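Local coordinates for protein beta-fructofuranosidase, insoluble isoenzyme CWINV1 (Arabidopsis thaliana, PDB 2OXB) that hydrolyses sucrose and 1-kestose, and less readily neokestose and levan, releasing terminal beta-D-fructofuranosyl residues as a secreted, cell-wall enzyme of glycosyl hydrolase family 32, at residues A367-L372 / F409-L414; R376-A381 / I467-P472; M398-K403 / C444-R449; S424-I429 / F512-G517. The protein carries 1 engineered substitution. All coordinates share one frame; numbering follows the deposited sequence.

Contact 1 (A367-L372 / F409-L414)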
loop_
_atom_site.group_PDB
_atom_site.type_symbol
_atom_site.label_atom_id
_atom_site.label_comp_id
_atom_site.label_asym_id
_atom_site.label_seq_id
_atom_site.Cartn_x
_atom_site.Cartn_y
_atom_site.Cartn_z
ATOM N N ALA A 367 17.906 3.966 6.665
ATOM C CA ALA A 367 17.534 5.150 7.428
ATOM C C ALA A 367 16.207 5.807 7.068
ATOM O O ALA A 367 15.530 5.420 6.127
ATOM C CB ALA A 367 18.660 6.185 7.315
ATOM N N ASP A 368 15.861 6.832 7.836
ATOM C CA ASP A 368 14.639 7.593 7.633
ATOM C C ASP A 368 15.051 8.983 7.155
ATOM O O ASP A 368 15.666 9.754 7.907
ATOM C CB ASP A 368 13.878 7.711 8.955
ATOM C CG ASP A 368 12.498 8.319 8.787
ATOM O OD1 ASP A 368 12.345 9.259 7.978
ATOM O OD2 ASP A 368 11.559 7.875 9.480
ATOM N N VAL A 369 14.729 9.309 5.906
ATOM C CA VAL A 369 15.087 10.620 5.382
ATOM C C VAL A 369 13.893 11.542 5.493
ATOM O O VAL A 369 12.761 11.085 5.544
ATOM C CB VAL A 369 15.508 10.566 3.903
ATOM C CG1 VAL A 369 16.202 11.875 3.525
ATOM C CG2 VAL A 369 16.404 9.369 3.652
ATOM N N GLU A 370 14.142 12.841 5.528
ATOM C CA GLU A 370 13.051 13.795 5.633
ATOM C C GLU A 370 13.577 15.209 5.334
ATOM O O GLU A 370 14.465 15.712 6.019
ATOM C CB GLU A 370 12.429 13.694 7.035
ATOM C CG GLU A 370 11.084 14.372 7.181
ATOM C CD GLU A 370 10.380 14.019 8.482
ATOM O OE1 GLU A 370 10.317 12.812 8.814
ATOM O OE2 GLU A 370 9.876 14.940 9.173
ATOM N N VAL A 371 13.037 15.833 4.291
ATOM C CA VAL A 371 13.467 17.173 3.875
ATOM C C VAL A 371 12.291 18.144 3.785
ATOM O O VAL A 371 11.131 17.742 3.660
ATOM C CB VAL A 371 14.141 17.141 2.467
ATOM C CG1 VAL A 371 14.977 18.388 2.251
ATOM C CG2 VAL A 371 14.979 15.886 2.309
ATOM N N LEU A 372 12.604 19.430 3.844
ATOM C CA LEU A 372 11.595 20.470 3.735
ATOM C C LEU A 372 12.185 21.504 2.784
ATOM O O LEU A 372 12.941 22.379 3.197
ATOM C CB LEU A 372 11.307 21.080 5.113
ATOM C CG LEU A 372 9.895 20.877 5.702
ATOM C CD1 LEU A 372 9.611 19.401 5.938
ATOM C CD2 LEU A 372 9.775 21.654 7.016
ATOM N N PHE A 409 14.510 18.437 -8.271
ATOM C CA PHE A 409 15.175 18.476 -6.974
ATOM C C PHE A 409 14.526 17.626 -5.885
ATOM O O PHE A 409 13.374 17.830 -5.520
ATOM C CB PHE A 409 15.312 19.930 -6.488
ATOM C CG PHE A 409 14.007 20.592 -6.067
ATOM C CD1 PHE A 409 13.475 20.390 -4.797
ATOM C CD2 PHE A 409 13.362 21.494 -6.916
ATOM C CE1 PHE A 409 12.331 21.081 -4.387
ATOM C CE2 PHE A 409 12.221 22.183 -6.503
ATOM C CZ PHE A 409 11.703 21.982 -5.239
ATOM N N GLY A 410 15.285 16.671 -5.357
ATOM C CA GLY A 410 14.771 15.800 -4.315
ATOM C C GLY A 410 15.896 15.046 -3.631
ATOM O O GLY A 410 16.886 15.642 -3.207
ATOM N N LEU A 411 15.768 13.729 -3.549
ATOM C CA LEU A 411 16.780 12.914 -2.889
ATOM C C LEU A 411 17.413 11.846 -3.753
ATOM O O LEU A 411 16.835 11.404 -4.740
ATOM C CB LEU A 411 16.171 12.218 -1.669
ATOM C CG LEU A 411 15.734 13.074 -0.485
ATOM C CD1 LEU A 411 14.964 12.218 0.525
ATOM C CD2 LEU A 411 16.981 13.694 0.149
ATOM N N MET A 412 18.619 11.445 -3.369
ATOM C CA MET A 412 19.326 10.357 -4.034
ATOM C C MET A 412 19.703 9.407 -2.899
ATOM O O MET A 412 20.520 9.737 -2.028
ATOM C CB MET A 412 20.583 10.842 -4.750
ATOM C CG MET A 412 20.331 11.933 -5.763
ATOM S SD MET A 412 21.608 11.987 -7.039
ATOM C CE MET A 412 22.637 13.264 -6.432
ATOM N N VAL A 413 19.062 8.243 -2.894
ATOM C CA VAL A 413 19.294 7.238 -1.866
ATOM C C VAL A 413 20.084 6.084 -2.428
ATOM O O VAL A 413 20.188 5.942 -3.647
ATOM C CB VAL A 413 17.973 6.695 -1.298
ATOM C CG1 VAL A 413 17.183 7.834 -0.637
ATOM C CG2 VAL A 413 17.158 6.054 -2.416
ATOM N N LEU A 414 20.621 5.257 -1.529
ATOM C CA LEU A 414 21.437 4.108 -1.909
ATOM C C LEU A 414 22.307 4.508 -3.080
ATOM O O LEU A 414 22.568 3.712 -3.968
ATOM C CB LEU A 414 20.580 2.898 -2.311
ATOM C CG LEU A 414 19.890 2.053 -1.238
ATOM C CD1 LEU A 414 18.683 2.803 -0.729
ATOM C CD2 LEU A 414 19.475 0.697 -1.800
#

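Contact 2 (R376-A381 / I467-P472)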
loop_
_atom_site.group_PDB
_atom_site.type_symbol
_atom_site.label_atom_id
_atom_site.label_comp_id
_atom_site.label_asym_id
_atom_site.label_seq_id
_atom_site.Cartn_x
_atom_site.Cartn_y
_atom_site.Cartn_z
ATOM N N ARG A 376 11.772 29.849 -3.692
ATOM C CA ARG A 376 11.535 31.281 -3.778
ATOM C C ARG A 376 11.161 31.636 -5.211
ATOM O O ARG A 376 11.586 30.980 -6.162
ATOM C CB ARG A 376 12.763 32.077 -3.327
ATOM C CG ARG A 376 14.038 31.840 -4.111
ATOM C CD ARG A 376 15.033 32.944 -3.788
ATOM N NE ARG A 376 16.313 32.747 -4.452
ATOM C CZ ARG A 376 17.070 31.668 -4.292
ATOM N NH1 ARG A 376 16.669 30.691 -3.487
ATOM N NH2 ARG A 376 18.223 31.563 -4.940
ATOM N N ASP A 377 10.345 32.668 -5.357
ATOM C CA ASP A 377 9.894 33.092 -6.670
ATOM C C ASP A 377 9.370 31.886 -7.437
ATOM O O ASP A 377 10.106 31.224 -8.173
ATOM C CB ASP A 377 11.035 33.746 -7.445
ATOM C CG ASP A 377 10.545 34.810 -8.421
ATOM O OD1 ASP A 377 11.332 35.197 -9.306
ATOM O OD2 ASP A 377 9.385 35.271 -8.302
ATOM N N LEU A 378 8.090 31.602 -7.244
ATOM C CA LEU A 378 7.435 30.480 -7.908
ATOM C C LEU A 378 7.207 30.821 -9.371
ATOM O O LEU A 378 6.974 29.938 -10.192
ATOM C CB LEU A 378 6.090 30.186 -7.234
ATOM C CG LEU A 378 5.956 28.924 -6.391
ATOM C CD1 LEU A 378 4.752 29.021 -5.509
ATOM C CD2 LEU A 378 5.859 27.722 -7.306
ATOM N N GLU A 379 7.265 32.117 -9.678
ATOM C CA GLU A 379 7.065 32.600 -11.041
ATOM C C GLU A 379 8.077 31.987 -11.994
ATOM O O GLU A 379 7.790 31.769 -13.171
ATOM C CB GLU A 379 7.168 34.129 -11.095
ATOM C CG GLU A 379 5.920 34.861 -10.595
ATOM C CD GLU A 379 5.761 34.860 -9.074
ATOM O OE1 GLU A 379 6.592 35.514 -8.395
ATOM O OE2 GLU A 379 4.803 34.221 -8.563
ATOM N N LYS A 380 9.268 31.707 -11.485
ATOM C CA LYS A 380 10.273 31.119 -12.331
ATOM C C LYS A 380 9.848 29.752 -12.805
ATOM O O LYS A 380 10.490 29.177 -13.685
ATOM C CB LYS A 380 11.612 31.040 -11.603
ATOM C CG LYS A 380 12.491 32.225 -11.894
ATOM C CD LYS A 380 11.767 33.481 -11.487
ATOM C CE LYS A 380 12.439 34.740 -11.987
ATOM N NZ LYS A 380 11.512 35.875 -11.701
ATOM N N ALA A 381 8.766 29.223 -12.237
ATOM C CA ALA A 381 8.291 27.897 -12.645
ATOM C C ALA A 381 7.785 27.891 -14.089
ATOM O O ALA A 381 7.210 28.869 -14.573
ATOM C CB ALA A 381 7.202 27.407 -11.710
ATOM N N ILE A 467 -0.294 20.074 -2.933
ATOM C CA ILE A 467 0.253 20.910 -1.881
ATOM C C ILE A 467 0.386 22.257 -2.514
ATOM O O ILE A 467 0.266 22.388 -3.733
ATOM C CB ILE A 467 1.651 20.437 -1.445
ATOM C CG1 ILE A 467 2.510 20.199 -2.695
ATOM C CG2 ILE A 467 1.528 19.184 -0.585
ATOM C CD1 ILE A 467 3.874 19.605 -2.414
ATOM N N ASN A 468 0.615 23.264 -1.691
ATOM C CA ASN A 468 0.777 24.603 -2.221
ATOM C C ASN A 468 2.251 24.942 -2.194
ATOM O O ASN A 468 2.824 25.130 -1.137
ATOM C CB ASN A 468 -0.002 25.611 -1.391
ATOM C CG ASN A 468 -0.519 26.743 -2.224
ATOM O OD1 ASN A 468 -1.593 26.642 -2.824
ATOM N ND2 ASN A 468 0.256 27.822 -2.316
ATOM N N PRO A 469 2.885 25.019 -3.369
ATOM C CA PRO A 469 4.308 25.337 -3.488
ATOM C C PRO A 469 4.695 26.693 -2.893
ATOM O O PRO A 469 5.862 27.083 -2.937
ATOM C CB PRO A 469 4.559 25.241 -5.000
ATOM C CG PRO A 469 3.249 25.618 -5.596
ATOM C CD PRO A 469 2.262 24.896 -4.699
ATOM N N HIS A 470 3.709 27.408 -2.348
ATOM C CA HIS A 470 3.952 28.701 -1.703
ATOM C C HIS A 470 4.693 28.447 -0.397
ATOM O O HIS A 470 5.590 29.212 -0.022
ATOM C CB HIS A 470 2.648 29.432 -1.387
ATOM C CG HIS A 470 2.177 30.336 -2.478
ATOM N ND1 HIS A 470 1.270 31.349 -2.258
ATOM C CD2 HIS A 470 2.472 30.374 -3.798
ATOM C CE1 HIS A 470 1.025 31.970 -3.397
ATOM N NE2 HIS A 470 1.743 31.397 -4.348
ATOM N N GLN A 471 4.298 27.386 0.303
ATOM C CA GLN A 471 4.971 27.032 1.540
ATOM C C GLN A 471 6.025 26.022 1.144
ATOM O O GLN A 471 6.164 25.700 -0.030
ATOM C CB GLN A 471 4.015 26.401 2.568
ATOM C CG GLN A 471 2.627 26.124 2.065
ATOM C CD GLN A 471 1.704 27.309 2.235
ATOM O OE1 GLN A 471 0.632 27.372 1.626
ATOM N NE2 GLN A 471 2.106 28.256 3.078
ATOM N N PRO A 472 6.808 25.530 2.115
ATOM C CA PRO A 472 7.843 24.541 1.788
ATOM C C PRO A 472 7.304 23.143 1.409
ATOM O O PRO A 472 6.242 22.714 1.866
ATOM C CB PRO A 472 8.708 24.522 3.054
ATOM C CG PRO A 472 7.728 24.901 4.137
ATOM C CD PRO A 472 6.956 26.015 3.501
#

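Contact 3 (M398-K403 / C444-R449)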
loop_
_atom_site.group_PDB
_atom_site.type_symbol
_atom_site.label_atom_id
_atom_site.label_comp_id
_atom_site.label_asym_id
_atom_site.label_seq_id
_atom_site.Cartn_x
_atom_site.Cartn_y
_atom_site.Cartn_z
ATOM N N MET A 398 10.953 12.705 -19.090
ATOM C CA MET A 398 11.950 13.678 -18.652
ATOM C C MET A 398 12.735 13.064 -17.502
ATOM O O MET A 398 12.318 13.124 -16.344
ATOM C CB MET A 398 11.289 14.988 -18.207
ATOM C CG MET A 398 10.835 15.861 -19.363
ATOM S SD MET A 398 10.033 17.367 -18.826
ATOM C CE MET A 398 11.132 18.611 -19.469
ATOM N N ASN A 399 13.859 12.441 -17.836
ATOM C CA ASN A 399 14.687 11.839 -16.814
ATOM C C ASN A 399 15.232 12.915 -15.875
ATOM O O ASN A 399 14.805 14.076 -15.918
ATOM C CB ASN A 399 15.833 11.007 -17.431
ATOM C CG ASN A 399 16.517 11.695 -18.598
ATOM O OD1 ASN A 399 15.884 12.034 -19.604
ATOM N ND2 ASN A 399 17.824 11.888 -18.480
ATOM N N VAL A 400 16.168 12.511 -15.023
ATOM C CA VAL A 400 16.794 13.377 -14.026
ATOM C C VAL A 400 17.643 14.523 -14.604
ATOM O O VAL A 400 17.523 15.669 -14.165
ATOM C CB VAL A 400 17.653 12.502 -13.081
ATOM C CG1 VAL A 400 18.144 13.310 -11.883
ATOM C CG2 VAL A 400 16.836 11.288 -12.639
ATOM N N SER A 401 18.484 14.207 -15.589
ATOM C CA SER A 401 19.366 15.187 -16.221
ATOM C C SER A 401 18.700 16.227 -17.110
ATOM O O SER A 401 19.393 17.026 -17.740
ATOM C CB SER A 401 20.453 14.474 -17.024
ATOM O OG SER A 401 21.431 13.910 -16.166
ATOM N N VAL A 402 17.371 16.216 -17.178
ATOM C CA VAL A 402 16.652 17.200 -17.980
ATOM C C VAL A 402 16.186 18.311 -17.060
ATOM O O VAL A 402 15.319 18.098 -16.212
ATOM C CB VAL A 402 15.425 16.594 -18.699
ATOM C CG1 VAL A 402 14.681 17.689 -19.462
ATOM C CG2 VAL A 402 15.864 15.495 -19.664
ATOM N N LYS A 403 16.775 19.492 -17.244
ATOM C CA LYS A 403 16.486 20.682 -16.436
ATOM C C LYS A 403 15.087 21.281 -16.563
ATOM O O LYS A 403 14.395 21.089 -17.558
ATOM C CB LYS A 403 17.502 21.793 -16.741
ATOM C CG LYS A 403 18.937 21.538 -16.280
ATOM C CD LYS A 403 19.793 22.806 -16.389
ATOM C CE LYS A 403 21.245 22.547 -15.997
ATOM N NZ LYS A 403 22.083 23.770 -16.154
ATOM N N CYS A 444 8.521 12.713 -8.733
ATOM C CA CYS A 444 9.069 11.636 -9.564
ATOM C C CYS A 444 9.990 10.746 -8.748
ATOM O O CYS A 444 10.657 11.207 -7.825
ATOM C CB CYS A 444 9.898 12.183 -10.722
ATOM S SG CYS A 444 9.013 13.112 -12.015
ATOM N N SER A 445 10.027 9.468 -9.108
ATOM C CA SER A 445 10.887 8.481 -8.444
ATOM C C SER A 445 11.595 7.719 -9.551
ATOM O O SER A 445 11.118 6.680 -9.999
ATOM C CB SER A 445 10.058 7.504 -7.608
ATOM O OG SER A 445 10.903 6.687 -6.831
ATOM N N ASP A 446 12.720 8.262 -10.005
ATOM C CA ASP A 446 13.494 7.657 -11.081
ATOM C C ASP A 446 14.200 6.368 -10.671
ATOM O O ASP A 446 14.832 6.291 -9.611
ATOM C CB ASP A 446 14.531 8.647 -11.594
ATOM C CG ASP A 446 14.510 8.769 -13.093
ATOM O OD1 ASP A 446 13.624 9.501 -13.610
ATOM O OD2 ASP A 446 15.368 8.123 -13.745
ATOM N N GLN A 447 14.115 5.362 -11.534
ATOM C CA GLN A 447 14.722 4.064 -11.258
ATOM C C GLN A 447 15.694 3.608 -12.350
ATOM O O GLN A 447 16.359 2.583 -12.212
ATOM C CB GLN A 447 13.596 3.053 -11.068
ATOM C CG GLN A 447 12.463 3.597 -10.180
ATOM C CD GLN A 447 12.775 3.491 -8.691
ATOM O OE1 GLN A 447 12.209 4.216 -7.867
ATOM N NE2 GLN A 447 13.666 2.566 -8.340
ATOM N N SER A 448 15.766 4.397 -13.422
ATOM C CA SER A 448 16.634 4.152 -14.581
ATOM C C SER A 448 18.083 3.763 -14.265
ATOM O O SER A 448 18.674 2.957 -14.972
ATOM C CB SER A 448 16.642 5.397 -15.456
ATOM O OG SER A 448 17.101 6.494 -14.696
ATOM N N ARG A 449 18.661 4.359 -13.228
ATOM C CA ARG A 449 20.033 4.041 -12.831
ATOM C C ARG A 449 20.094 3.478 -11.402
ATOM O O ARG A 449 21.155 3.473 -10.786
ATOM C CB ARG A 449 20.946 5.284 -12.926
ATOM C CG ARG A 449 21.428 5.670 -14.349
ATOM C CD ARG A 449 20.421 6.534 -15.107
ATOM N NE ARG A 449 20.159 6.037 -16.460
ATOM C CZ ARG A 449 21.089 5.863 -17.399
ATOM N NH1 ARG A 449 22.361 6.149 -17.145
ATOM N NH2 ARG A 449 20.745 5.391 -18.591
#

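Contact 4 (S424-I429 / F512-G517)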
loop_
_atom_site.group_PDB
_atom_site.type_symbol
_atom_site.label_atom_id
_atom_site.label_comp_id
_atom_site.label_asym_id
_atom_site.label_seq_id
_atom_site.Cartn_x
_atom_site.Cartn_y
_atom_site.Cartn_z
ATOM N N SER A 424 16.676 8.396 -7.516
ATOM C CA SER A 424 16.388 9.805 -7.340
ATOM C C SER A 424 14.939 10.238 -7.309
ATOM O O SER A 424 14.326 10.460 -8.348
ATOM C CB SER A 424 17.121 10.579 -8.429
ATOM O OG SER A 424 16.999 9.890 -9.670
ATOM N N VAL A 425 14.398 10.364 -6.106
ATOM C CA VAL A 425 13.035 10.826 -5.940
ATOM C C VAL A 425 13.163 12.342 -5.804
ATOM O O VAL A 425 13.997 12.840 -5.041
ATOM C CB VAL A 425 12.414 10.246 -4.674
ATOM C CG1 VAL A 425 11.056 10.864 -4.427
ATOM C CG2 VAL A 425 12.311 8.731 -4.810
ATOM N N TYR A 426 12.350 13.080 -6.546
ATOM C CA TYR A 426 12.440 14.523 -6.489
ATOM C C TYR A 426 11.137 15.194 -6.875
ATOM O O TYR A 426 10.124 14.532 -7.094
ATOM C CB TYR A 426 13.561 14.978 -7.415
ATOM C CG TYR A 426 13.397 14.484 -8.830
ATOM C CD1 TYR A 426 12.422 15.021 -9.662
ATOM C CD2 TYR A 426 14.202 13.468 -9.332
ATOM C CE1 TYR A 426 12.249 14.566 -10.960
ATOM C CE2 TYR A 426 14.038 12.994 -10.637
ATOM C CZ TYR A 426 13.057 13.550 -11.445
ATOM O OH TYR A 426 12.881 13.096 -12.732
ATOM N N PHE A 427 11.195 16.520 -6.956
ATOM C CA PHE A 427 10.058 17.365 -7.305
ATOM C C PHE A 427 10.348 18.226 -8.527
ATOM O O PHE A 427 11.508 18.471 -8.864
ATOM C CB PHE A 427 9.731 18.319 -6.161
ATOM C CG PHE A 427 9.111 17.657 -4.974
ATOM C CD1 PHE A 427 7.845 17.081 -5.073
ATOM C CD2 PHE A 427 9.773 17.630 -3.748
ATOM C CE1 PHE A 427 7.244 16.492 -3.971
ATOM C CE2 PHE A 427 9.179 17.040 -2.633
ATOM C CZ PHE A 427 7.911 16.471 -2.747
ATOM N N ARG A 428 9.272 18.683 -9.172
ATOM C CA ARG A 428 9.313 19.577 -10.334
ATOM C C ARG A 428 8.051 20.436 -10.254
ATOM O O ARG A 428 6.946 19.909 -10.223
ATOM C CB ARG A 428 9.291 18.789 -11.629
ATOM C CG ARG A 428 10.607 18.222 -12.050
ATOM C CD ARG A 428 10.326 17.015 -12.896
ATOM N NE ARG A 428 11.501 16.518 -13.586
ATOM C CZ ARG A 428 11.871 16.926 -14.785
ATOM N NH1 ARG A 428 11.154 17.839 -15.420
ATOM N NH2 ARG A 428 12.944 16.405 -15.350
ATOM N N ILE A 429 8.219 21.755 -10.204
ATOM C CA ILE A 429 7.076 22.664 -10.110
ATOM C C ILE A 429 6.813 23.397 -11.424
ATOM O O ILE A 429 7.717 23.951 -12.044
ATOM C CB ILE A 429 7.277 23.764 -9.013
ATOM C CG1 ILE A 429 7.604 23.140 -7.653
ATOM C CG2 ILE A 429 6.035 24.644 -8.930
ATOM C CD1 ILE A 429 6.533 22.249 -7.079
ATOM N N PHE A 512 22.162 11.635 -0.801
ATOM C CA PHE A 512 22.447 12.864 -1.519
ATOM C C PHE A 512 21.251 13.765 -1.679
ATOM O O PHE A 512 20.174 13.323 -2.075
ATOM C CB PHE A 512 23.000 12.548 -2.912
ATOM C CG PHE A 512 24.462 12.204 -2.927
ATOM C CD1 PHE A 512 25.427 13.215 -2.862
ATOM C CD2 PHE A 512 24.878 10.870 -2.985
ATOM C CE1 PHE A 512 26.782 12.907 -2.855
ATOM C CE2 PHE A 512 26.227 10.544 -2.977
ATOM C CZ PHE A 512 27.188 11.566 -2.913
ATOM N N ALA A 513 21.442 15.042 -1.376
ATOM C CA ALA A 513 20.367 15.999 -1.541
ATOM C C ALA A 513 20.775 16.784 -2.763
ATOM O O ALA A 513 21.792 17.473 -2.739
ATOM C CB ALA A 513 20.273 16.897 -0.336
ATOM N N PHE A 514 20.003 16.671 -3.840
ATOM C CA PHE A 514 20.355 17.391 -5.061
ATOM C C PHE A 514 19.314 18.374 -5.614
ATOM O O PHE A 514 18.222 18.548 -5.068
ATOM C CB PHE A 514 20.764 16.400 -6.164
ATOM C CG PHE A 514 19.648 15.517 -6.646
ATOM C CD1 PHE A 514 19.809 14.741 -7.789
ATOM C CD2 PHE A 514 18.429 15.471 -5.975
ATOM C CE1 PHE A 514 18.769 13.938 -8.257
ATOM C CE2 PHE A 514 17.384 14.671 -6.436
ATOM C CZ PHE A 514 17.553 13.906 -7.578
ATOM N N ASN A 515 19.699 19.019 -6.709
ATOM C CA ASN A 515 18.898 20.008 -7.414
ATOM C C ASN A 515 19.700 20.313 -8.667
ATOM O O ASN A 515 20.565 21.181 -8.662
ATOM C CB ASN A 515 18.730 21.275 -6.562
ATOM C CG ASN A 515 18.255 22.474 -7.370
ATOM O OD1 ASN A 515 17.304 22.386 -8.160
ATOM N ND2 ASN A 515 18.910 23.609 -7.166
ATOM N N TYR A 516 19.434 19.568 -9.729
ATOM C CA TYR A 516 20.142 19.755 -10.983
ATOM C C TYR A 516 19.374 20.685 -11.917
ATOM O O TYR A 516 19.724 20.823 -13.093
ATOM C CB TYR A 516 20.365 18.398 -11.658
ATOM C CG TYR A 516 21.466 17.565 -11.034
ATOM C CD1 TYR A 516 21.380 16.172 -10.998
ATOM C CD2 TYR A 516 22.590 18.167 -10.478
ATOM C CE1 TYR A 516 22.386 15.398 -10.411
ATOM C CE2 TYR A 516 23.599 17.409 -9.893
ATOM C CZ TYR A 516 23.495 16.028 -9.858
ATOM O OH TYR A 516 24.480 15.285 -9.245
ATOM N N GLY A 517 18.334 21.330 -11.387
ATOM C CA GLY A 517 17.524 22.229 -12.190
ATOM C C GLY A 517 18.132 23.608 -12.387
ATOM O O GLY A 517 19.235 23.896 -11.914
#

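Contact 1 (A367-L372 / F409-L414)
Leu411 reaches from its strand to Val369 and Val371 and meets each of them tip to tip. The two methyls of the leucine divide the work. CD1 lies on Val369, closest to CG1 at 3.3 Å, while CD2 turns to Val371 and sits 3.7 Å from CG2 of that residue. CD2 also keeps Val369 CG1 within 3.9 Å, so the fork of the leucine spans both valines. Their first torsions are nearly the same (chi1 -166° for Val369, -161° for Val371), yet they offer different branches: CG1 of Val369 and CG2 of Val371 are the methyls that lean toward one another along the strand, and Leu411 meets both. This is the face-to-face packing of a beta sandwich, here the C-terminal domain of the family 32 glycosidases, with 367-374 in one antiparallel sheet and 406-415 in the other. With the alternation of a strand, Val369 and Val371 point toward the other sheet and Glu370 away. Leu411 itself has CG anti to its carbonyl carbon (chi1 -67°), which stands the fork up toward the opposite sheet. The same layer is continued by Ile479, which touches both Val369 and Val413, and by Leu526 beside Val371. On the other face of the strand Asp368 forms salt bridges with Arg339 and Arg476.

Contact 2 (R376-A381 / I467-P472)
Leu378 lays its branched end across the ring of Pro469, the two side chains meeting at about a right angle. CD2 is 3.6 Å from Pro469 CB, and CD1 comes to 3.7 Å from Pro469 CG, so both methyls of the leucine share the CB–CG side of the proline. The second torsion puts CD1 anti to CA (chi2 163°), extending the chain to its full length; this carries CD1 past the ring to the backbone, where it lies 3.4 Å from Pro469 O. Farther on, the same methyl comes to the edge of the His470 imidazole, near the ring plane, although that approach is modelled too closely to be trusted in detail. Pro469 and His470 are the middle residues of a type I beta turn, closed by a hydrogen bond from Gln471 N to Asn468 O of 3.1 Å. Ile429 and Tyr439 touch both Leu378 and Pro469, and Leu406 adds to the apolar surroundings of the leucine. With an alanine here both methyls would be missing, and the CB–CG side of Pro469 would probably lose its cover from this loop, opening a gap beside Ile429. His470 is exposed, whereas the leucine and proline are buried. Such packing is that of connecting loops folded over one end of a beta sandwich: the link from strand 367-374 to 382-383 meets the turn that leads into strand 473-480.

Contact 3 (M398-K403 / C444-R449)
Val400 rests one methyl, CG2, on the carboxylate of Asp446. The methyl stands almost directly above the carboxylate carbon, 3.5 Å from Asp446 CG, on a line nearly perpendicular to the plane of the group, and it is about equally far from the two oxygens, 3.8 Å to OD1 and 3.7 Å to OD2. With CG1 anti to the backbone N (chi1 -171°), CG2 is left as the branch that faces the acid. Asn399 adds a looser touch through its CA near Asp446 OD1. One step outward, Ser448 OG donates a hydrogen bond of 2.6 Å to Asp446 OD2, meeting it nearly along the C–O bond, which probably helps to hold the carboxylate in its turn under the valine. Val400 is in turn placed by the type I beta turn from Asn399 to Val402, which follows helix 391-397. That helix carries Cys395, whose disulfide to Cys444 ties it to the strand of the aspartate, and the Asp446 backbone pairs with Ser424 of the next strand. Exchanging the acid for an alanine would probably leave Ser448 OG without this acceptor and take away the flat surface under Val400 CG2. Apolar contact above the plane and a hydrogen bond at one oxygen thus coexist on one buried group; the low polarity of the valine probably disfavours the charge somewhat, and the serine would partly offset this.

Contact 4 (S424-I429 / F512-G517)
Phe514 drives the far end of its ring into the angle between Ser424 and Tyr426, and there the packing is closest. CZ comes to 3.5 Å from Ser424 CB and to 3.8 Å from Tyr426 CD2, with CE1 also on the serine CB and CE2 within 4.0 Å of Tyr426 CB. The two aromatic side chains cross at a slant. Both have CG wedged between the backbone N and the carbonyl carbon (chi1 66° in Phe514, 55° in Tyr426). For Phe514 this swings a side chain that leaves its backbone at a slant over toward segment 424-429. The two strands are not adjacent. In this sheet of the C-terminal beta sandwich, 406-415 runs between them and antiparallel to both, so 423-431 and 510-515 run roughly parallel, at 29°, with their axes 8.8 Å apart. The rings meet across that middle strand, where Gly410 has no side chain to intervene. Toward Val425 the contact slackens: its carbonyl O stands 4.1 Å from Phe514 CE2, near the ring plane at the edge, and its side chain points away and is partly exposed. At the other end Asn515 also turns away, its ND2 hydrogen-bonded to Leu351 O, and Tyr516 is partly exposed against Arg356. Val400, Met412 and Arg356 are further residues packed on Phe514, whereas Tyr426 presents CE1 to the edge of the Arg428 guanidinium.

How the contacts relate
All four contacts belong to the C-terminal beta sandwich. The touching residues of contact 1 are all buried and contact 4 has none exposed, whereas contacts 2 and 3 each include one exposed residue, His470 and Asn399. Contact 1 joins the two sheets through aliphatic branches alone. Contact 4 lies within one sheet and is largely aromatic; strand 406-415, which supplies one side of contact 1, is the strand between the two of contact 4, with a probable hydrogen bond from Leu411 N to Val425 O. Contact 3 sits at the far side of strand 423-431, where a turn and a carboxylate bring in polar chemistry. Contact 2, farthest from the chain's centre, is a loop-to-loop patch touching contact 4 through Ile429.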